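Local coordinates for protein OBCA, Oxalate Biosynthetic Component A (Burkholderia glumae, PDB 4NNB) that belongs to a TIM-barrel enzyme family and holds a magnesium ion and an oxaloacetate ion together in one pocket, at residues A162-I167 against A173-M178; I203-I208 against Y258-P263; N456-V461 against I470-E475. All blocks are in the same frame, centred on the assembly; numbering follows the deposited sequence.

Contact 1. Residues A162-I167 against A173-M178; sequences ALIEAI and ALLKNM
Ile-167 makes the most extensive of the aliphatic contacts, setting its two branches against three residues of 173-178. Its CG2 methyl packs against both Leu-174 and Leu-175: CD2 of Leu-174 is 4.0 Å from Ile-167 CG2, and the backbone N of Leu-175 lies at the same distance from that methyl. The methyl therefore touches the backbone of helix 172-180 as well as leucine side chains. Ile-164, one turn earlier, packs on Leu-175: its CG2 lies 4.0 Å from Leu-175 CD2 and 4.1 Å from Leu-175 CD1, so a single methyl faces the isopropyl fork, the two side chains crossing at about a right angle.

These residues belong to helices 161-170 and 172-180, two consecutive helices joined by a tight turn at Ser-171, within the N-terminal domain. The axes of 162-167 and 173-178 approach to 9.8 Å, their N-to-C directions 123° apart. Ser-171 OG takes a hydrogen bond from the N of Leu-174 at the turn.

Contacts to the thioether form a second group. Met-178 and Ile-167 reach toward each other, tip to tip, with Met-178 SD 4.0 Å from Ile-167 CD1. Ile-167 can extend this far because its CD1 continues the chain away from the backbone (chi2 173°), whereas Met-178 bends at its last torsion (chi3 62°). That bend brings its CE to 4.2 Å from Ile-164 CD1. All five touching side chains are buried.

Other parts of the fold cover the pair. Helix 125-137 packs on the first helix, with Ile-131 against Ile-167, while Trp-119 and Leu-123 touch Leu-174, Trp-183 touches Met-178, and Arg-62 reaches both Ile-164 and Leu-175.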
loop_
_atom_site.group_PDB
_atom_site.type_symbol
_atom_site.label_atom_id
_atom_site.label_comp_id
_atom_site.label_asym_id
_atom_site.label_seq_id
_atom_site.Cartn_x
_atom_site.Cartn_y
_atom_site.Cartn_z
ATOM N N ALA A 162 -9.347 3.733 24.303
ATOM C CA ALA A 162 -10.507 4.165 23.516
ATOM C C ALA A 162 -11.271 2.994 22.890
ATOM O O ALA A 162 -12.500 3.029 22.777
ATOM C CB ALA A 162 -10.089 5.159 22.450
ATOM N N LEU A 163 -10.545 1.961 22.476
ATOM C CA LEU A 163 -11.190 0.760 21.957
ATOM C C LEU A 163 -11.874 0.000 23.091
ATOM O O LEU A 163 -13.006 -0.456 22.950
ATOM C CB LEU A 163 -10.169 -0.135 21.255
ATOM C CG LEU A 163 -10.765 -1.321 20.496
ATOM C CD1 LEU A 163 -11.828 -0.824 19.536
ATOM C CD2 LEU A 163 -9.670 -2.055 19.731
ATOM N N ILE A 164 -11.179 -0.131 24.218
ATOM C CA ILE A 164 -11.701 -0.872 25.360
ATOM C C ILE A 164 -12.942 -0.186 25.924
ATOM O O ILE A 164 -13.921 -0.843 26.298
ATOM C CB ILE A 164 -10.632 -1.039 26.448
ATOM C CG1 ILE A 164 -9.490 -1.911 25.921
ATOM C CG2 ILE A 164 -11.228 -1.654 27.699
ATOM C CD1 ILE A 164 -9.974 -3.229 25.294
ATOM N N GLU A 165 -12.892 1.142 25.973
ATOM C CA GLU A 165 -14.024 1.941 26.424
ATOM C C GLU A 165 -15.235 1.756 25.516
ATOM O O GLU A 165 -16.360 1.642 25.995
ATOM C CB GLU A 165 -13.624 3.419 26.544
ATOM C CG GLU A 165 -12.736 3.677 27.757
ATOM C CD GLU A 165 -11.927 4.953 27.661
ATOM O OE1 GLU A 165 -12.059 5.695 26.659
ATOM O OE2 GLU A 165 -11.142 5.203 28.598
ATOM N N ALA A 166 -15.006 1.689 24.208
ATOM C CA ALA A 166 -16.115 1.494 23.277
ATOM C C ALA A 166 -16.734 0.098 23.415
ATOM O O ALA A 166 -17.952 -0.065 23.301
ATOM C CB ALA A 166 -15.682 1.765 21.847
ATOM N N ILE A 167 -15.895 -0.904 23.662
ATOM C CA ILE A 167 -16.382 -2.259 23.900
ATOM C C ILE A 167 -17.216 -2.283 25.188
ATOM O O ILE A 167 -18.305 -2.861 25.242
ATOM C CB ILE A 167 -15.202 -3.259 24.036
ATOM C CG1 ILE A 167 -14.446 -3.401 22.708
ATOM C CG2 ILE A 167 -15.688 -4.625 24.557
ATOM C CD1 ILE A 167 -13.176 -4.233 22.821
ATOM N N ALA A 173 -20.413 -7.476 28.649
ATOM C CA ALA A 173 -20.203 -8.913 28.728
ATOM C C ALA A 173 -19.007 -9.342 27.871
ATOM O O ALA A 173 -18.301 -10.295 28.210
ATOM C CB ALA A 173 -21.463 -9.659 28.301
ATOM N N LEU A 174 -18.792 -8.651 26.752
ATOM C CA LEU A 174 -17.654 -8.989 25.893
ATOM C C LEU A 174 -16.355 -8.664 26.629
ATOM O O LEU A 174 -15.413 -9.462 26.625
ATOM C CB LEU A 174 -17.721 -8.255 24.544
ATOM C CG LEU A 174 -16.468 -8.450 23.676
ATOM C CD1 LEU A 174 -16.167 -9.934 23.497
ATOM C CD2 LEU A 174 -16.614 -7.753 22.326
ATOM N N LEU A 175 -16.310 -7.499 27.271
ATOM C CA LEU A 175 -15.118 -7.117 28.030
ATOM C C LEU A 175 -14.820 -8.169 29.094
ATOM O O LEU A 175 -13.668 -8.599 29.255
ATOM C CB LEU A 175 -15.271 -5.719 28.639
ATOM C CG LEU A 175 -14.031 -5.122 29.323
ATOM C CD1 LEU A 175 -12.752 -5.388 28.519
ATOM C CD2 LEU A 175 -14.202 -3.616 29.571
ATOM N N LYS A 176 -15.866 -8.621 29.789
ATOM C CA LYS A 176 -15.702 -9.689 30.764
ATOM C C LYS A 176 -15.199 -10.993 30.130
ATOM O O LYS A 176 -14.281 -11.618 30.659
ATOM C CB LYS A 176 -16.996 -9.918 31.568
ATOM C CG LYS A 176 -17.264 -8.827 32.626
ATOM C CD LYS A 176 -16.138 -8.802 33.670
ATOM C CE LYS A 176 -16.417 -7.831 34.819
ATOM N NZ LYS A 176 -15.627 -8.209 36.044
ATOM N N ASN A 177 -15.802 -11.410 29.016
ATOM C CA ASN A 177 -15.317 -12.593 28.299
ATOM C C ASN A 177 -13.836 -12.455 27.926
ATOM O O ASN A 177 -13.064 -13.418 27.988
ATOM C CB ASN A 177 -16.109 -12.820 27.010
ATOM C CG ASN A 177 -17.555 -13.227 27.260
ATOM O OD1 ASN A 177 -17.947 -13.529 28.389
ATOM N ND2 ASN A 177 -18.354 -13.238 26.194
ATOM N N MET A 178 -13.454 -11.250 27.525
ATOM C CA MET A 178 -12.070 -10.987 27.145
ATOM C C MET A 178 -11.138 -11.118 28.350
ATOM O O MET A 178 -10.065 -11.729 28.267
ATOM C CB MET A 178 -11.954 -9.591 26.521
ATOM C CG MET A 178 -12.523 -9.505 25.099
ATOM S SD MET A 178 -12.638 -7.805 24.506
ATOM C CE MET A 178 -10.914 -7.304 24.537
#

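Contact 2. Residues I203-I208 against Y258-P263; sequences ITPEAI and YDAIVP
Ile-261 lies against both Pro-205 and Ile-208, using a different part of its chain for each. With CG1 set opposite its own carbonyl carbon (chi1 -65°), it brings that methylene over the start of helix 205-217, 3.7 Å from Pro-205 CA. The outer bond is turned some way from full extension (chi2 157°) and carries CD1 on to Ile-208, whose CG2 is 3.8 Å from Ile-261 CD1. The Ile-208 side chain, in a similar rotamer, crosses it at a slant and adds its own CD1, 4.0 Å from Ile-261 CD1. On the flank, Pro-205 CB and Ala-260 CB meet at 4.0 Å.

Pro-205 opens the first turn of its helix, and Thr-204 is the N-cap. A chi1 of 66° places Thr-204 OG1 to accept a nearly straight but rather long bond of 3.3 Å from Ala-207 N.

Beneath both isoleucines lies Leu-225 of strand 222-229. Two helices on the outside of the barrel, one preceding that strand and one following it, thus share a seat on the same strand, as neighbouring helices of a TIM barrel do.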
loop_
_atom_site.group_PDB
_atom_site.type_symbol
_atom_site.label_atom_id
_atom_site.label_comp_id
_atom_site.label_asym_id
_atom_site.label_seq_id
_atom_site.Cartn_x
_atom_site.Cartn_y
_atom_site.Cartn_z
ATOM N N ILE A 203 9.761 -6.134 2.651
ATOM C CA ILE A 203 10.698 -5.024 2.553
ATOM C C ILE A 203 12.139 -5.464 2.290
ATOM O O ILE A 203 13.046 -4.636 2.227
ATOM C CB ILE A 203 10.625 -4.143 3.796
ATOM C CG1 ILE A 203 11.007 -4.930 5.056
ATOM C CG2 ILE A 203 9.226 -3.560 3.938
ATOM C CD1 ILE A 203 10.989 -4.070 6.316
ATOM N N THR A 204 12.339 -6.765 2.116
ATOM C CA THR A 204 13.673 -7.298 1.846
ATOM C C THR A 204 13.673 -7.982 0.490
ATOM O O THR A 204 12.608 -8.361 -0.014
ATOM C CB THR A 204 14.105 -8.314 2.921
ATOM O OG1 THR A 204 13.265 -9.468 2.845
ATOM C CG2 THR A 204 14.015 -7.707 4.305
ATOM N N PRO A 205 14.863 -8.137 -0.117
ATOM C CA PRO A 205 14.922 -8.801 -1.424
ATOM C C PRO A 205 14.251 -10.172 -1.426
ATOM O O PRO A 205 13.546 -10.507 -2.391
ATOM C CB PRO A 205 16.425 -8.944 -1.666
ATOM C CG PRO A 205 17.020 -7.742 -0.966
ATOM C CD PRO A 205 16.165 -7.551 0.273
ATOM N N GLU A 206 14.451 -10.946 -0.360
ATOM C CA GLU A 206 13.888 -12.298 -0.278
ATOM C C GLU A 206 12.369 -12.264 -0.225
ATOM O O GLU A 206 11.693 -12.983 -0.961
ATOM C CB GLU A 206 14.409 -13.025 0.964
ATOM C CG GLU A 206 14.612 -14.518 0.761
ATOM C CD GLU A 206 15.932 -14.833 0.085
ATOM O OE1 GLU A 206 16.841 -13.973 0.116
ATOM O OE2 GLU A 206 16.061 -15.938 -0.478
ATOM N N ALA A 207 11.843 -11.422 0.651
ATOM C CA ALA A 207 10.399 -11.294 0.827
ATOM C C ALA A 207 9.741 -10.674 -0.411
ATOM O O ALA A 207 8.664 -11.106 -0.836
ATOM C CB ALA A 207 10.091 -10.476 2.088
ATOM N N ILE A 208 10.387 -9.659 -0.986
ATOM C CA ILE A 208 9.866 -9.028 -2.193
ATOM C C ILE A 208 9.800 -10.034 -3.339
ATOM O O ILE A 208 8.805 -10.099 -4.071
ATOM C CB ILE A 208 10.705 -7.780 -2.572
ATOM C CG1 ILE A 208 10.398 -6.646 -1.594
ATOM C CG2 ILE A 208 10.454 -7.349 -4.021
ATOM C CD1 ILE A 208 11.342 -5.426 -1.719
ATOM N N TYR A 258 17.793 -4.331 -5.888
ATOM C CA TYR A 258 17.376 -4.712 -7.235
ATOM C C TYR A 258 18.347 -5.682 -7.908
ATOM O O TYR A 258 17.933 -6.531 -8.680
ATOM C CB TYR A 258 17.121 -3.471 -8.109
ATOM C CG TYR A 258 15.790 -2.823 -7.797
ATOM C CD1 TYR A 258 14.607 -3.530 -7.970
ATOM C CD2 TYR A 258 15.712 -1.521 -7.331
ATOM C CE1 TYR A 258 13.382 -2.961 -7.690
ATOM C CE2 TYR A 258 14.483 -0.934 -7.053
ATOM C CZ TYR A 258 13.326 -1.659 -7.236
ATOM O OH TYR A 258 12.100 -1.098 -6.953
ATOM N N ASP A 259 19.637 -5.560 -7.611
ATOM C CA ASP A 259 20.629 -6.499 -8.150
ATOM C C ASP A 259 20.313 -7.924 -7.709
ATOM O O ASP A 259 20.620 -8.893 -8.412
ATOM C CB ASP A 259 22.034 -6.124 -7.675
ATOM C CG ASP A 259 22.623 -4.960 -8.451
ATOM O OD1 ASP A 259 22.011 -4.539 -9.461
ATOM O OD2 ASP A 259 23.710 -4.494 -8.055
ATOM N N ALA A 260 19.684 -8.033 -6.546
ATOM C CA ALA A 260 19.254 -9.321 -6.010
ATOM C C ALA A 260 17.869 -9.698 -6.545
ATOM O O ALA A 260 17.671 -10.805 -7.059
ATOM C CB ALA A 260 19.255 -9.286 -4.487
ATOM N N ILE A 261 16.919 -8.768 -6.452
ATOM C CA ILE A 261 15.530 -9.057 -6.826
ATOM C C ILE A 261 15.344 -9.461 -8.285
ATOM O O ILE A 261 14.679 -10.461 -8.570
ATOM C CB ILE A 261 14.577 -7.879 -6.477
ATOM C CG1 ILE A 261 14.524 -7.687 -4.963
ATOM C CG2 ILE A 261 13.185 -8.122 -7.034
ATOM C CD1 ILE A 261 14.103 -6.285 -4.510
ATOM N N VAL A 262 15.909 -8.689 -9.209
ATOM C CA VAL A 262 15.688 -8.957 -10.625
ATOM C C VAL A 262 16.046 -10.400 -11.035
ATOM O O VAL A 262 15.198 -11.098 -11.592
ATOM C CB VAL A 262 16.347 -7.899 -11.552
ATOM C CG1 VAL A 262 16.240 -8.326 -13.000
ATOM C CG2 VAL A 262 15.689 -6.518 -11.331
ATOM N N PRO A 263 17.277 -10.865 -10.738
ATOM C CA PRO A 263 17.552 -12.255 -11.136
ATOM C C PRO A 263 16.865 -13.306 -10.248
ATOM O O PRO A 263 16.594 -14.403 -10.740
ATOM C CB PRO A 263 19.074 -12.363 -10.998
ATOM C CG PRO A 263 19.421 -11.370 -9.952
ATOM C CD PRO A 263 18.474 -10.213 -10.180
#

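Contact 3. Residues N456-V461 against I470-E475. With MG (magnesium ion), chain B; OAA (oxaloacetate ion), chain C.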
loop_
_atom_site.group_PDB
_atom_site.type_symbol
_atom_site.label_atom_id
_atom_site.label_comp_id
_atom_site.label_asym_id
_atom_site.label_seq_id
_atom_site.Cartn_x
_atom_site.Cartn_y
_atom_site.Cartn_z
ATOM N N ASN A 456 -13.789 -0.814 -3.496
ATOM C CA ASN A 456 -15.000 -1.521 -3.936
ATOM C C ASN A 456 -15.467 -1.005 -5.298
ATOM O O ASN A 456 -16.245 -1.652 -5.980
ATOM C CB ASN A 456 -16.130 -1.426 -2.904
ATOM C CG ASN A 456 -15.825 -2.195 -1.622
ATOM O OD1 ASN A 456 -14.993 -3.095 -1.615
ATOM N ND2 ASN A 456 -16.499 -1.833 -0.533
ATOM N N LEU A 457 -14.967 0.165 -5.682
ATOM C CA LEU A 457 -15.300 0.795 -6.953
ATOM C C LEU A 457 -14.459 0.272 -8.106
ATOM O O LEU A 457 -14.822 0.464 -9.267
ATOM C CB LEU A 457 -15.080 2.310 -6.855
ATOM C CG LEU A 457 -15.882 3.080 -5.815
ATOM C CD1 LEU A 457 -15.418 4.522 -5.755
ATOM C CD2 LEU A 457 -17.368 3.010 -6.152
ATOM N N LEU A 458 -13.332 -0.374 -7.793
ATOM C CA LEU A 458 -12.314 -0.703 -8.803
ATOM C C LEU A 458 -12.839 -1.358 -10.066
ATOM O O LEU A 458 -12.586 -0.878 -11.174
ATOM C CB LEU A 458 -11.237 -1.614 -8.220
ATOM C CG LEU A 458 -9.955 -0.987 -7.693
ATOM C CD1 LEU A 458 -9.032 -2.110 -7.236
ATOM C CD2 LEU A 458 -9.280 -0.097 -8.749
ATOM N N VAL A 459 -13.545 -2.473 -9.904
ATOM C CA VAL A 459 -14.018 -3.219 -11.060
ATOM C C VAL A 459 -15.100 -2.472 -11.846
ATOM O O VAL A 459 -15.031 -2.420 -13.071
ATOM C CB VAL A 459 -14.478 -4.637 -10.678
ATOM C CG1 VAL A 459 -15.125 -5.336 -11.875
ATOM C CG2 VAL A 459 -13.292 -5.434 -10.172
ATOM N N ASP A 460 -16.081 -1.890 -11.158
ATOM C CA ASP A 460 -17.148 -1.180 -11.862
ATOM C C ASP A 460 -16.580 -0.007 -12.668
ATOM O O ASP A 460 -16.931 0.179 -13.836
ATOM C CB ASP A 460 -18.210 -0.660 -10.898
ATOM C CG ASP A 460 -19.118 -1.762 -10.367
ATOM O OD1 ASP A 460 -19.269 -2.806 -11.036
ATOM O OD2 ASP A 460 -19.678 -1.574 -9.272
ATOM N N VAL A 461 -15.702 0.771 -12.036
ATOM C CA VAL A 461 -15.112 1.940 -12.686
ATOM C C VAL A 461 -14.248 1.547 -13.873
ATOM O O VAL A 461 -14.323 2.162 -14.935
ATOM C CB VAL A 461 -14.286 2.780 -11.701
ATOM C CG1 VAL A 461 -13.500 3.865 -12.437
ATOM C CG2 VAL A 461 -15.186 3.404 -10.668
ATOM N N ILE A 470 -6.177 -3.283 -14.120
ATOM C CA ILE A 470 -6.471 -2.874 -12.756
ATOM C C ILE A 470 -5.269 -3.234 -11.888
ATOM O O ILE A 470 -4.688 -4.313 -12.039
ATOM C CB ILE A 470 -7.727 -3.600 -12.205
ATOM C CG1 ILE A 470 -8.985 -3.112 -12.915
ATOM C CG2 ILE A 470 -7.897 -3.368 -10.689
ATOM C CD1 ILE A 470 -10.218 -3.954 -12.568
ATOM N N ARG A 471 -4.902 -2.331 -10.984
ATOM C CA ARG A 471 -3.781 -2.552 -10.082
ATOM C C ARG A 471 -4.290 -2.688 -8.654
ATOM O O ARG A 471 -5.195 -1.952 -8.228
ATOM C CB ARG A 471 -2.769 -1.385 -10.185
ATOM C CG ARG A 471 -1.888 -1.180 -8.949
ATOM C CD ARG A 471 -0.702 -0.215 -9.222
ATOM N NE ARG A 471 -0.384 0.568 -8.034
ATOM C CZ ARG A 471 0.560 1.509 -7.966
ATOM N NH1 ARG A 471 1.318 1.798 -9.022
ATOM N NH2 ARG A 471 0.727 2.168 -6.832
ATOM N N VAL A 472 -3.719 -3.641 -7.919
ATOM C CA VAL A 472 -3.993 -3.773 -6.484
ATOM C C VAL A 472 -2.676 -4.120 -5.803
ATOM O O VAL A 472 -1.706 -4.467 -6.474
ATOM C CB VAL A 472 -5.008 -4.901 -6.191
ATOM C CG1 VAL A 472 -6.397 -4.506 -6.665
ATOM C CG2 VAL A 472 -4.554 -6.202 -6.851
ATOM N N GLY A 473 -2.641 -4.019 -4.480
ATOM C CA GLY A 473 -1.478 -4.452 -3.724
ATOM C C GLY A 473 -1.329 -3.651 -2.446
ATOM O O GLY A 473 -1.974 -2.611 -2.304
ATOM N N LEU A 474 -0.466 -4.103 -1.534
ATOM C CA LEU A 474 -0.254 -3.396 -0.260
ATOM C C LEU A 474 0.178 -1.927 -0.424
ATOM O O LEU A 474 -0.106 -1.085 0.439
ATOM C CB LEU A 474 0.731 -4.162 0.627
ATOM C CG LEU A 474 0.299 -5.570 1.062
ATOM C CD1 LEU A 474 1.197 -6.094 2.204
ATOM C CD2 LEU A 474 -1.168 -5.571 1.482
ATOM N N GLU A 475 0.849 -1.614 -1.531
ATOM C CA GLU A 475 1.144 -0.214 -1.865
ATOM C C GLU A 475 -0.090 0.686 -1.817
ATOM O O GLU A 475 -0.026 1.816 -1.318
ATOM C CB GLU A 475 1.791 -0.126 -3.257
ATOM C CG GLU A 475 1.972 1.312 -3.766
ATOM C CD GLU A 475 2.985 1.398 -4.900
ATOM O OE1 GLU A 475 3.285 2.522 -5.362
ATOM O OE2 GLU A 475 3.465 0.334 -5.342
HETATM MG MG MG B . 4.845 3.148 -6.755
HETATM O O1 OAA C . 6.388 6.060 -9.634
HETATM O O2 OAA C . 6.003 4.333 -8.212
HETATM O O4 OAA C . 3.643 6.983 -4.357
HETATM O O5 OAA C . 5.269 8.256 -5.369
HETATM O O3 OAA C . 4.759 4.833 -5.855
HETATM C C1 OAA C . 5.856 5.590 -8.533
HETATM C C2 OAA C . 5.072 6.537 -7.653
HETATM C C3 OAA C . 4.820 6.074 -6.235
HETATM C C4 OAA C . 4.574 7.158 -5.261
HETATM O O HOH W 1 2.966 3.928 -7.741
#
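Glu-475 OE1 is held by two positive partners: it binds the magnesium ion at 2.2 Å and pairs with Arg-471 NH2 at 3.0 Å in a salt bridge. An extended side chain, CG anti to the backbone N (chi1 173°), carries the carboxylate to the metal. Six atoms surround the magnesium, the others being O2 and O3 of the oxaloacetate ion, water 1, and NE2 of His-224 and of His-226. Water 1 accepts from Arg-471 NH1 at 3.0 Å, at the edge of the guanidinium and in its plane. Arg-471 thus touches two metal ligands at once, while its NE is taken by Asp-476 in a further salt bridge.

In the same strand, 469-472, Ile-470 points to helix 458-465, on the side away from Arg-471, and Val-472 reaches the helix with CG1. Leu-458 CD1 packs on both Val-472 CG1, at 3.6 Å, and Ile-470 CG2, at 3.8 Å. Beside it, CD1 of Ile-470 reaches Val-459 CG2 at 4.2 Å, the two side chains crossing at about a right angle. With strand 444-449 these elements complete a beta-alpha-beta crossover of the barrel.

Within the strand, then, Ile-470 and Val-472 pack on the helix while Arg-471 extends to the metal site, where as a second-shell residue it would orient the water and the carboxylate of Glu-475, in the loop beyond.

Contacts 2 and 3 belong to the barrel, on separate elements whose nearest atoms are about 9 Å apart. Contact 1 lies in the N-terminal domain, its centre about 34 Å from that of contact 3 and about 42 Å from that of contact 2. The touching residues of contacts 1 and 3 are all buried, whereas contact 2 is partly open, with Pro-205 and Ala-260 near the barrel's outer surface. All three meet through apolar side chains, with a thioether in contact 1. Helix meets helix in the first two; contact 3 sets helix on strand, and only there does the second segment continue into the metal site. Glu-475 of 470-475 binds the magnesium, while the side chain of Ile-208 stays about 12 Å from it.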